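Local coordinates for alcohol dehydrogenase IV (Corynebacterium glutamicum, PDB 3IV7), which probably reduces maleylacetate with a nicotinamide cofactor, as a member of the iron-containing alcohol dehydrogenase family, at residues L6-H10 / D188-A192; L264-A269 / A291-Q296; K105-M109 / D144-P149; L206-V210 / L298-V302; E31-R35 / P149-I153. Residues are numbered along the deposited sequence.

Interaction 1 of 5, residues L6-H10 / D188-A192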
# COMPACT_ATOMS: atom_id res chain seq x y z
N LEU A 6 -16.90 -7.15 7.59
CA LEU A 6 -15.55 -7.05 7.08
C LEU A 6 -14.50 -7.55 8.09
O LEU A 6 -14.43 -7.10 9.24
CB LEU A 6 -15.24 -5.60 6.70
CG LEU A 6 -13.87 -5.35 6.06
CD1 LEU A 6 -13.60 -6.35 4.94
CD2 LEU A 6 -13.78 -3.90 5.55
N ALA A 7 -13.66 -8.46 7.64
CA ALA A 7 -12.63 -9.02 8.47
C ALA A 7 -11.44 -9.36 7.62
O ALA A 7 -11.59 -9.98 6.58
CB ALA A 7 -13.14 -10.25 9.17
N PHE A 8 -10.26 -8.94 8.07
CA PHE A 8 -9.03 -9.26 7.39
C PHE A 8 -7.79 -9.05 8.25
O PHE A 8 -7.83 -8.41 9.31
CB PHE A 8 -8.89 -8.47 6.07
CG PHE A 8 -8.80 -6.97 6.24
CD1 PHE A 8 -9.94 -6.17 6.19
CD2 PHE A 8 -7.55 -6.33 6.38
CE1 PHE A 8 -9.85 -4.77 6.34
CE2 PHE A 8 -7.46 -4.93 6.57
CZ PHE A 8 -8.58 -4.16 6.51
N ASN A 9 -6.70 -9.68 7.83
CA ASN A 9 -5.40 -9.57 8.44
C ASN A 9 -4.43 -9.25 7.29
O ASN A 9 -4.18 -10.09 6.41
CB ASN A 9 -5.03 -10.89 9.13
CG ASN A 9 -3.75 -10.80 9.98
OD1 ASN A 9 -2.85 -10.03 9.68
ND2 ASN A 9 -3.68 -11.62 11.04
N HIS A 10 -3.94 -8.02 7.25
CA HIS A 10 -3.16 -7.56 6.12
C HIS A 10 -1.72 -7.20 6.53
O HIS A 10 -1.50 -6.42 7.48
CB HIS A 10 -3.83 -6.35 5.45
CG HIS A 10 -3.04 -5.77 4.33
ND1 HIS A 10 -3.21 -6.16 3.02
CD2 HIS A 10 -2.01 -4.89 4.33
CE1 HIS A 10 -2.32 -5.55 2.26
NE2 HIS A 10 -1.59 -4.76 3.03
N ASP A 188 -8.07 -9.14 0.26
CA ASP A 188 -8.64 -8.18 1.26
C ASP A 188 -8.85 -6.84 0.53
O ASP A 188 -8.51 -6.73 -0.63
CB ASP A 188 -7.73 -8.08 2.51
CG ASP A 188 -6.38 -7.39 2.22
OD1 ASP A 188 -6.35 -6.38 1.47
OD2 ASP A 188 -5.34 -7.85 2.82
N PRO A 189 -9.44 -5.83 1.21
CA PRO A 189 -9.77 -4.60 0.49
C PRO A 189 -8.60 -3.80 0.00
O PRO A 189 -8.74 -3.05 -0.97
CB PRO A 189 -10.59 -3.78 1.53
CG PRO A 189 -11.16 -4.78 2.44
CD PRO A 189 -10.16 -5.92 2.51
N ILE A 190 -7.44 -3.95 0.66
CA ILE A 190 -6.24 -3.21 0.31
C ILE A 190 -5.56 -3.84 -0.90
O ILE A 190 -5.29 -3.16 -1.88
CB ILE A 190 -5.27 -3.11 1.48
CG1 ILE A 190 -5.93 -2.36 2.63
CG2 ILE A 190 -3.93 -2.39 1.02
CD1 ILE A 190 -5.34 -2.58 3.97
N ASN A 191 -5.27 -5.15 -0.84
CA ASN A 191 -4.69 -5.78 -2.01
C ASN A 191 -5.66 -5.72 -3.22
O ASN A 191 -5.23 -5.69 -4.37
CB ASN A 191 -4.13 -7.19 -1.74
CG ASN A 191 -5.16 -8.17 -1.16
OD1 ASN A 191 -6.24 -8.33 -1.70
ND2 ASN A 191 -4.74 -8.92 -0.13
N ALA A 192 -6.97 -5.66 -2.94
CA ALA A 192 -7.97 -5.50 -3.99
C ALA A 192 -7.80 -4.15 -4.70
O ALA A 192 -7.78 -4.09 -5.93
CB ALA A 192 -9.35 -5.62 -3.43
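Three alternate residues of the N-terminal segment, L6, F8 and H10, lean over the first turn of helix 189-211. F8 takes the p rotamer, which brings its ring down beside the helix start: P189 CD lies over one ring face, 4.2 Å from the ring centroid in a CH-pi contact, and F8 CE2 comes within 4.1 Å of I190 CD1. L6 starts out sideways, but its t,p conformation carries CD1 to 3.8 Å from P189 CG. H10, t at chi1, presents one ring face to I190, whose CD1 makes a CH-pi contact 4.1 Å from the imidazole centroid. In the plane of the same ring, H10 ND1 donates to D188 OD2 at 2.7 Å. D188, also p, is the N-cap of the helix: its OD1 accepts from N191 N and, weakly, I190 N, both at 2.8 Å, while D188 N donates to N191 OD1 at 2.8 Å, completing a capping box. N191 ND2 bonds S235 OG on helix 216-236. At the dimer interface, F8, N9 and H10 pair antiparallel with a strand of the second subunit. One carboxylate thus does two jobs, OD1 capping the helix and OD2 tying it to the dimer-forming strand through H10.

Interaction 2 of 5, residues L264-A269 / A291-Q296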
# COMPACT_ATOMS: atom_id res chain seq x y z
N LEU A 264 -4.67 -16.86 -18.23
CA LEU A 264 -5.45 -15.83 -17.55
C LEU A 264 -6.91 -15.68 -18.00
O LEU A 264 -7.81 -15.74 -17.18
CB LEU A 264 -4.72 -14.48 -17.63
CG LEU A 264 -5.48 -13.26 -17.05
CD1 LEU A 264 -5.87 -13.49 -15.59
CD2 LEU A 264 -4.63 -11.98 -17.22
N PRO A 265 -7.15 -15.48 -19.31
CA PRO A 265 -8.55 -15.30 -19.71
C PRO A 265 -9.45 -16.48 -19.39
O PRO A 265 -10.65 -16.30 -19.17
CB PRO A 265 -8.47 -15.10 -21.20
CG PRO A 265 -7.10 -15.76 -21.59
CD PRO A 265 -6.23 -15.44 -20.48
N TYR A 266 -8.89 -17.68 -19.39
CA TYR A 266 -9.65 -18.90 -19.08
C TYR A 266 -10.00 -18.98 -17.58
O TYR A 266 -11.12 -19.34 -17.21
CB TYR A 266 -8.89 -20.17 -19.60
CG TYR A 266 -8.74 -20.10 -21.09
CD1 TYR A 266 -9.83 -20.37 -21.92
CD2 TYR A 266 -7.60 -19.58 -21.66
CE1 TYR A 266 -9.76 -20.17 -23.25
CE2 TYR A 266 -7.51 -19.41 -23.00
CZ TYR A 266 -8.60 -19.69 -23.80
OH TYR A 266 -8.52 -19.51 -25.17
N VAL A 267 -9.07 -18.56 -16.73
CA VAL A 267 -9.35 -18.53 -15.28
C VAL A 267 -10.33 -17.41 -14.99
O VAL A 267 -11.25 -17.58 -14.19
CB VAL A 267 -8.13 -18.37 -14.46
CG1 VAL A 267 -8.51 -18.30 -12.98
CG2 VAL A 267 -7.14 -19.55 -14.73
N LEU A 268 -10.20 -16.29 -15.69
CA LEU A 268 -11.17 -15.21 -15.52
C LEU A 268 -12.56 -15.68 -15.93
O LEU A 268 -13.53 -15.53 -15.15
CB LEU A 268 -10.78 -14.00 -16.31
CG LEU A 268 -11.73 -12.81 -16.18
CD1 LEU A 268 -11.91 -12.42 -14.68
CD2 LEU A 268 -11.19 -11.67 -16.99
N ALA A 269 -12.67 -16.23 -17.13
CA ALA A 269 -13.96 -16.73 -17.64
C ALA A 269 -14.57 -17.72 -16.69
O ALA A 269 -15.77 -17.69 -16.45
CB ALA A 269 -13.77 -17.37 -19.01
N ALA A 291 -15.58 -7.71 -16.89
CA ALA A 291 -14.14 -7.88 -16.76
C ALA A 291 -13.58 -8.60 -17.97
O ALA A 291 -12.49 -8.26 -18.47
CB ALA A 291 -13.82 -8.64 -15.49
N LEU A 292 -14.32 -9.59 -18.46
CA LEU A 292 -13.85 -10.42 -19.59
C LEU A 292 -13.81 -9.63 -20.90
O LEU A 292 -12.88 -9.78 -21.66
CB LEU A 292 -14.70 -11.67 -19.75
CG LEU A 292 -14.16 -12.72 -20.74
CD1 LEU A 292 -12.83 -13.26 -20.31
CD2 LEU A 292 -15.15 -13.85 -20.91
N GLU A 293 -14.79 -8.80 -21.17
CA GLU A 293 -14.73 -8.03 -22.41
C GLU A 293 -13.56 -7.04 -22.33
O GLU A 293 -12.90 -6.79 -23.30
CB GLU A 293 -16.06 -7.34 -22.76
CG GLU A 293 -16.39 -6.11 -21.97
CD GLU A 293 -17.82 -5.56 -22.28
OE1 GLU A 293 -18.77 -6.38 -22.36
OE2 GLU A 293 -17.98 -4.32 -22.44
N GLY A 294 -13.29 -6.52 -21.14
CA GLY A 294 -12.15 -5.66 -20.96
C GLY A 294 -10.86 -6.42 -21.25
O GLY A 294 -10.02 -5.94 -22.00
N LEU A 295 -10.71 -7.60 -20.66
CA LEU A 295 -9.53 -8.41 -20.90
C LEU A 295 -9.42 -8.79 -22.39
O LEU A 295 -8.35 -8.71 -22.96
CB LEU A 295 -9.51 -9.67 -20.03
CG LEU A 295 -8.28 -10.59 -20.23
CD1 LEU A 295 -6.96 -9.79 -20.00
CD2 LEU A 295 -8.36 -11.76 -19.28
N GLN A 296 -10.54 -9.18 -23.00
CA GLN A 296 -10.54 -9.60 -24.41
C GLN A 296 -10.18 -8.45 -25.36
O GLN A 296 -9.42 -8.65 -26.31
CB GLN A 296 -11.88 -10.23 -24.80
CG GLN A 296 -12.17 -11.58 -24.15
CD GLN A 296 -11.16 -12.67 -24.53
OE1 GLN A 296 -10.13 -12.84 -23.87
NE2 GLN A 296 -11.49 -13.46 -25.55
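Helices 256-271 and 291-301 pack as a nearly antiparallel pair in the all-helical C-terminal domain of the iron-containing alcohol dehydrogenase fold; over these short segments their axes approach to 10.1 Å at 168°. The contact across the pair is apolar. L268 and L295 are central to it, both pointing toward the partner helix, with L268 CD2 and L295 CD2 3.6 Å apart. The same L268 methyl also lies 4.0 Å from L292 CD1 and 4.3 Å from A291 CB, so one leucine touches residues a single turn apart. L295 CD2 in turn sits 3.9 Å from both L264 CG and P265 CB. Helix 164-181 closes the layer on one side, where I179 meets L264 and L268 and L175 meets L295. Contacts between carbon and polar atoms are few: L292 CD1 is 3.9 Å from P265 O, and Q296 OE1 is 3.9 Å from P265 CB, its hydrogen-bond partner being R299 NH1. Backbone bonding is internal to each helix, as in L295 N to A291 O at 2.9 Å. P265 has no amide hydrogen, in keeping with the kink at this point of its helix. Further along, A269 CB meets L292 CD2 at 4.2 Å.

Interaction 3 of 5, residues K105-M109 / D144-P149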
# COMPACT_ATOMS: atom_id res chain seq x y z
N LYS A 105 17.38 -13.27 -4.77
CA LYS A 105 16.55 -13.74 -3.68
C LYS A 105 17.15 -15.01 -3.07
O LYS A 105 17.19 -15.15 -1.86
CB LYS A 105 15.12 -14.02 -4.18
CG LYS A 105 14.26 -12.77 -4.45
CD LYS A 105 12.87 -13.19 -4.95
CE LYS A 105 11.85 -12.08 -4.79
NZ LYS A 105 10.53 -12.47 -5.31
N ALA A 106 17.57 -15.94 -3.91
CA ALA A 106 18.15 -17.17 -3.41
C ALA A 106 19.36 -16.87 -2.50
O ALA A 106 19.52 -17.51 -1.45
CB ALA A 106 18.52 -18.11 -4.55
N ILE A 107 20.15 -15.88 -2.87
CA ILE A 107 21.32 -15.48 -2.05
C ILE A 107 20.88 -14.90 -0.72
O ILE A 107 21.44 -15.23 0.32
CB ILE A 107 22.22 -14.44 -2.76
CG1 ILE A 107 22.78 -15.01 -4.06
CG2 ILE A 107 23.41 -14.06 -1.82
CD1 ILE A 107 23.48 -13.95 -4.97
N ALA A 108 19.87 -14.02 -0.75
CA ALA A 108 19.35 -13.42 0.48
C ALA A 108 18.76 -14.45 1.46
O ALA A 108 18.77 -14.25 2.67
CB ALA A 108 18.32 -12.37 0.14
N MSE A 109 18.24 -15.56 0.93
CA MSE A 109 17.64 -16.60 1.79
C MSE A 109 18.59 -17.07 2.85
O MSE A 109 18.18 -17.34 3.98
CB MSE A 109 17.22 -17.81 0.96
CG MSE A 109 16.06 -17.56 0.04
SE MSE A 109 15.76 -19.11 -1.15
CE MSE A 109 15.16 -20.37 0.16
N ASP A 144 9.54 -15.95 2.24
CA ASP A 144 10.52 -15.54 3.26
C ASP A 144 10.71 -14.05 3.10
O ASP A 144 11.03 -13.58 2.00
CB ASP A 144 11.83 -16.31 3.03
CG ASP A 144 12.97 -15.89 3.97
OD1 ASP A 144 12.78 -14.99 4.80
OD2 ASP A 144 14.07 -16.47 3.84
N LEU A 145 10.46 -13.28 4.17
CA LEU A 145 10.58 -11.79 4.13
C LEU A 145 11.97 -11.32 3.69
O LEU A 145 12.10 -10.27 3.07
CB LEU A 145 10.25 -11.15 5.49
CG LEU A 145 10.35 -9.59 5.55
CD1 LEU A 145 9.35 -8.88 4.54
CD2 LEU A 145 10.14 -9.05 7.01
N LYS A 146 13.01 -12.09 4.01
CA LYS A 146 14.38 -11.71 3.63
C LYS A 146 14.58 -11.66 2.14
O LYS A 146 15.52 -11.05 1.71
CB LYS A 146 15.43 -12.67 4.23
CG LYS A 146 15.36 -12.80 5.72
CD LYS A 146 16.66 -13.40 6.32
CE LYS A 146 17.10 -14.63 5.62
NZ LYS A 146 16.03 -15.65 5.57
N VAL A 147 13.70 -12.30 1.34
CA VAL A 147 13.89 -12.25 -0.09
C VAL A 147 13.23 -11.06 -0.77
O VAL A 147 13.50 -10.80 -1.92
CB VAL A 147 13.52 -13.56 -0.80
CG1 VAL A 147 14.12 -14.71 -0.04
CG2 VAL A 147 12.00 -13.72 -0.97
N LEU A 148 12.40 -10.32 -0.05
CA LEU A 148 11.78 -9.13 -0.62
C LEU A 148 12.86 -8.05 -0.81
O LEU A 148 13.52 -7.68 0.14
CB LEU A 148 10.70 -8.57 0.33
CG LEU A 148 10.00 -7.28 -0.12
CD1 LEU A 148 9.14 -7.55 -1.37
CD2 LEU A 148 9.15 -6.69 1.06
N PRO A 149 13.05 -7.55 -2.04
CA PRO A 149 14.07 -6.50 -2.15
C PRO A 149 13.69 -5.29 -1.32
O PRO A 149 12.51 -4.90 -1.27
CB PRO A 149 14.07 -6.17 -3.64
CG PRO A 149 13.64 -7.45 -4.31
CD PRO A 149 12.72 -8.16 -3.35
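The loop between the beta hairpin 130-143 and strand 151-154 folds back against helix 98-111, and a short 3-10 turn, 145-147, makes most of the contact. V147 is the residue most covered. Its CG1 reaches M109 CG (selenomethionine in this crystal) at 3.4 Å, its CB lies 3.8 Å from K105 CB, and its carbonyl O is 3.3 Å from K105 CG. The small side chain of A108 lets the turn come close, with A108 CB 4.4 Å from V147 CA. In the dinucleotide-binding-like N-terminal domain of this family, helix 98-111 joins the parallel strands 91-96 and 115-119 as a beta-alpha-beta crossover, and strand 151-154 lies next to 115-119, so the 144-149 loop delivers the chain from the hairpin back into that sheet. D144 sets up the turn: its OD1 accepts from K146 N at 3.0 Å, an Asx turn, while its OD2 forms a 2.7 Å salt bridge with K146 NZ. The same ammonium makes a weak hydrogen bond to M109 O at 3.2 Å, and K146 CE lies 3.4 Å from A108 O. The extended K105 side chain passes P149, with K105 CE 4.3 Å from P149 CD, before its NZ bonds S125, T128 and V130.

Interaction 4 of 5, residues L206-V210 / L298-V302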
# COMPACT_ATOMS: atom_id res chain seq x y z
N LEU A 206 0.04 -1.27 -21.97
CA LEU A 206 0.42 -2.28 -22.92
C LEU A 206 0.05 -1.93 -24.36
O LEU A 206 0.87 -2.11 -25.25
CB LEU A 206 -0.13 -3.68 -22.50
CG LEU A 206 0.37 -4.18 -21.12
CD1 LEU A 206 -0.26 -5.52 -20.75
CD2 LEU A 206 1.90 -4.27 -21.03
N PRO A 207 -1.15 -1.37 -24.60
CA PRO A 207 -1.44 -1.03 -25.99
C PRO A 207 -0.55 0.10 -26.53
O PRO A 207 -0.34 0.19 -27.74
CB PRO A 207 -2.91 -0.56 -25.95
CG PRO A 207 -3.47 -1.17 -24.68
CD PRO A 207 -2.35 -1.29 -23.74
N LYS A 208 -0.11 1.02 -25.64
CA LYS A 208 0.73 2.13 -26.04
C LYS A 208 2.14 1.61 -26.43
O LYS A 208 2.78 2.16 -27.31
CB LYS A 208 0.83 3.15 -24.92
CG LYS A 208 -0.47 3.92 -24.66
CD LYS A 208 -0.29 4.88 -23.49
CE LYS A 208 -1.64 5.33 -22.91
NZ LYS A 208 -1.43 6.15 -21.76
N ILE A 209 2.58 0.53 -25.78
CA ILE A 209 3.86 -0.12 -26.10
C ILE A 209 3.79 -0.83 -27.46
O ILE A 209 4.77 -0.80 -28.23
CB ILE A 209 4.27 -1.14 -24.99
CG1 ILE A 209 4.62 -0.38 -23.69
CG2 ILE A 209 5.46 -2.04 -25.46
CD1 ILE A 209 4.59 -1.19 -22.48
N VAL A 210 2.64 -1.43 -27.77
CA VAL A 210 2.46 -2.10 -29.09
C VAL A 210 2.39 -1.06 -30.20
O VAL A 210 2.99 -1.21 -31.23
CB VAL A 210 1.18 -2.97 -29.11
CG1 VAL A 210 0.90 -3.47 -30.53
CG2 VAL A 210 1.32 -4.15 -28.09
N LEU A 298 -8.30 -5.89 -24.53
CA LEU A 298 -6.89 -5.67 -24.34
C LEU A 298 -6.11 -6.68 -25.15
O LEU A 298 -5.19 -6.31 -25.92
CB LEU A 298 -6.51 -5.76 -22.88
CG LEU A 298 -5.02 -5.73 -22.58
CD1 LEU A 298 -4.36 -4.43 -23.07
CD2 LEU A 298 -4.83 -5.92 -21.08
N ARG A 299 -6.48 -7.95 -25.01
CA ARG A 299 -5.77 -9.03 -25.71
C ARG A 299 -5.76 -8.85 -27.21
O ARG A 299 -4.71 -9.00 -27.86
CB ARG A 299 -6.35 -10.39 -25.33
CG ARG A 299 -6.05 -10.78 -23.87
CD ARG A 299 -6.64 -12.10 -23.53
NE ARG A 299 -5.98 -13.16 -24.26
CZ ARG A 299 -6.60 -14.09 -24.99
NH1 ARG A 299 -7.93 -14.14 -25.09
NH2 ARG A 299 -5.88 -15.01 -25.60
N LEU A 300 -6.91 -8.51 -27.78
CA LEU A 300 -6.95 -8.24 -29.21
C LEU A 300 -6.05 -7.04 -29.56
O LEU A 300 -5.30 -7.09 -30.50
CB LEU A 300 -8.39 -7.96 -29.65
CG LEU A 300 -8.59 -7.90 -31.16
CD1 LEU A 300 -8.06 -9.16 -31.77
CD2 LEU A 300 -10.07 -7.70 -31.51
N SER A 301 -6.08 -5.99 -28.74
CA SER A 301 -5.30 -4.79 -29.06
C SER A 301 -3.79 -5.00 -28.94
O SER A 301 -3.03 -4.25 -29.52
CB SER A 301 -5.75 -3.60 -28.23
OG SER A 301 -5.21 -3.65 -26.92
N VAL A 302 -3.34 -6.01 -28.21
CA VAL A 302 -1.90 -6.24 -28.07
C VAL A 302 -1.42 -7.52 -28.74
O VAL A 302 -0.30 -7.96 -28.50
CB VAL A 302 -1.47 -6.22 -26.58
CG1 VAL A 302 -1.80 -4.83 -25.95
CG2 VAL A 302 -2.15 -7.39 -25.78
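V302, where the chain leaves helix 291-301, is the residue most covered here. Its CG1 lies 4.0 Å from L206 CB and 3.8 Å from P207 N, while its CB is 3.8 Å from V210 CG2, so it fits among three residues on one face of helix 189-211. V210 points toward the partner segment and packs on V302, its CG1 also coming to 4.1 Å from S301 O. P207 reaches back to the last turn of helix 291-301: its CG sits 3.7 Å from L298 CD1 and 3.8 Å from S301 OG. The serine hydroxyl is turned to its own backbone, donating to L298 O at 2.8 Å. As a proline, P207 has no amide hydrogen for the preceding turn, and the helix is kinked there. L206 adds CB at 4.3 Å from L298 CD1. Across the two segments the contact rests on van der Waals packing, and helix 164-181 extends it, with V168 touching both V210 and V302 and L175 touching L298. The result is the C-terminal ends of two helices, 189-211 and 291-301, packed together, part of the helical bundle that makes up the C-terminal domain of iron-containing alcohol dehydrogenases.

Interaction 5 of 5, residues E31-R35 / P149-I153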
# COMPACT_ATOMS: atom_id res chain seq x y z
N GLU A 31 21.15 5.23 -3.39
CA GLU A 31 20.80 4.09 -2.54
C GLU A 31 22.04 3.46 -1.88
O GLU A 31 22.02 3.14 -0.68
CB GLU A 31 20.00 3.07 -3.38
CG GLU A 31 19.54 1.91 -2.68
CD GLU A 31 18.47 2.20 -1.65
OE1 GLU A 31 17.96 3.32 -1.57
OE2 GLU A 31 18.17 1.30 -0.89
N VAL A 32 23.12 3.31 -2.64
CA VAL A 32 24.34 2.75 -2.10
C VAL A 32 24.99 3.67 -1.05
O VAL A 32 25.56 3.21 -0.02
CB VAL A 32 25.36 2.51 -3.22
CG1 VAL A 32 26.72 2.17 -2.64
CG2 VAL A 32 24.86 1.40 -4.16
N GLU A 33 24.94 4.97 -1.32
CA GLU A 33 25.51 5.94 -0.41
C GLU A 33 24.70 6.04 0.88
O GLU A 33 25.27 6.07 1.95
CB GLU A 33 25.67 7.29 -1.10
CG GLU A 33 26.78 7.26 -2.14
CD GLU A 33 27.19 8.59 -2.63
OE1 GLU A 33 26.34 9.49 -2.74
OE2 GLU A 33 28.39 8.74 -2.94
N ARG A 34 23.37 6.01 0.76
CA ARG A 34 22.49 6.04 1.92
C ARG A 34 22.76 4.80 2.84
O ARG A 34 22.76 4.91 4.06
CB ARG A 34 21.04 6.07 1.45
CG ARG A 34 19.99 5.94 2.55
CD ARG A 34 18.59 5.97 1.95
NE ARG A 34 18.17 4.68 1.38
CZ ARG A 34 17.56 3.70 2.05
NH1 ARG A 34 17.32 3.82 3.36
NH2 ARG A 34 17.20 2.57 1.42
N ARG A 35 23.08 3.67 2.22
CA ARG A 35 23.39 2.45 2.98
C ARG A 35 24.81 2.42 3.49
O ARG A 35 25.12 1.66 4.41
CB ARG A 35 23.16 1.20 2.10
CG ARG A 35 21.73 1.00 1.73
CD ARG A 35 21.54 -0.10 0.62
NE ARG A 35 20.12 -0.26 0.36
CZ ARG A 35 19.31 -0.97 1.13
NH1 ARG A 35 19.79 -1.68 2.16
NH2 ARG A 35 18.02 -1.01 0.85
N PRO A 149 13.05 -7.55 -2.04
CA PRO A 149 14.07 -6.50 -2.15
C PRO A 149 13.69 -5.29 -1.32
O PRO A 149 12.51 -4.90 -1.27
CB PRO A 149 14.07 -6.17 -3.64
CG PRO A 149 13.64 -7.45 -4.31
CD PRO A 149 12.72 -8.16 -3.35
N GLU A 150 14.65 -4.72 -0.63
CA GLU A 150 14.40 -3.56 0.19
C GLU A 150 14.12 -2.32 -0.64
O GLU A 150 13.40 -1.44 -0.21
CB GLU A 150 15.56 -3.29 1.10
CG GLU A 150 15.68 -4.26 2.19
CD GLU A 150 16.75 -3.90 3.18
OE1 GLU A 150 17.38 -2.82 3.05
OE2 GLU A 150 16.99 -4.71 4.08
N THR A 151 14.74 -2.25 -1.80
CA THR A 151 14.53 -1.15 -2.70
C THR A 151 14.32 -1.62 -4.12
O THR A 151 15.01 -2.57 -4.60
CB THR A 151 15.72 -0.20 -2.67
OG1 THR A 151 15.91 0.27 -1.33
CG2 THR A 151 15.50 0.98 -3.63
N VAL A 152 13.41 -0.96 -4.83
CA VAL A 152 13.20 -1.23 -6.23
C VAL A 152 13.42 0.03 -7.03
O VAL A 152 12.84 1.07 -6.72
CB VAL A 152 11.77 -1.78 -6.50
CG1 VAL A 152 11.60 -2.13 -8.01
CG2 VAL A 152 11.49 -2.99 -5.61
N ILE A 153 14.29 -0.05 -8.03
CA ILE A 153 14.53 1.08 -8.96
C ILE A 153 13.91 0.78 -10.32
O ILE A 153 14.26 -0.21 -10.98
CB ILE A 153 16.02 1.36 -9.10
CG1 ILE A 153 16.59 1.74 -7.72
CG2 ILE A 153 16.28 2.49 -10.20
CD1 ILE A 153 18.16 1.79 -7.66
O HOH W 1 14.70 0.49 1.44
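E31, a turn before the end of helix 24-35, sends its side chain toward strand 151-154, where T151 OG1 donates a short hydrogen bond of 2.5 Å to E31 OE2. The same carboxylate draws in both arginines of the last helical turn, and together with E150 of the other segment these three residues form a salt-bridge network. R34 reaches out from the helix toward the strand and places its guanidinium by the glutamate, with R34 NH2 2.8 Å from E31 OE2 and R34 NE 3.3 Å from E31 OE1. A water provides a weak link onward, accepting from R34 NH2 at 3.3 Å and donating to E150 O at 2.9 Å. Helix 24-35 follows strand 7-20, which lies beside strand 151-154 in the six-stranded parallel sheet of the N-terminal domain; the helix packs on that sheet running roughly antiparallel to strand 151-153, at 158° with the short axes 11.9 Å apart. This is the alpha/beta layering expected of a Rossmann-like domain, and in the same interface I153 touches S24, F27 and L28. R35 closes the segment and is its residue with the most surface covered. R35 NE donates to E31 OE2 at 2.8 Å, and across the gap its two terminal nitrogens share one oxygen in a salt bridge, R35 NH1 at 2.8 Å and NH2 at 2.9 Å from E150 OE1.

The five contacts fall into two groups. Interactions 3 and 5 belong to the sheet-containing N-terminal half, share P149 and have centres about 15 Å apart; interactions 2 and 4 lie in the helical half, both use helix 291-301, and touch where P265 CG meets R299 CZ at 3.8 Å. Between the groups, the centres of interactions 2 and 5 are about 37 Å apart. Interaction 1 connects the two halves: its strand 7-20 neighbours strand 151-154 of interaction 5, while its helix 189-211 runs on to interaction 4, about 31 Å away between centres. A bound 1,2-ethanediol, probably from crystallisation, lies about 4 Å from the I190 side chain in interaction 1.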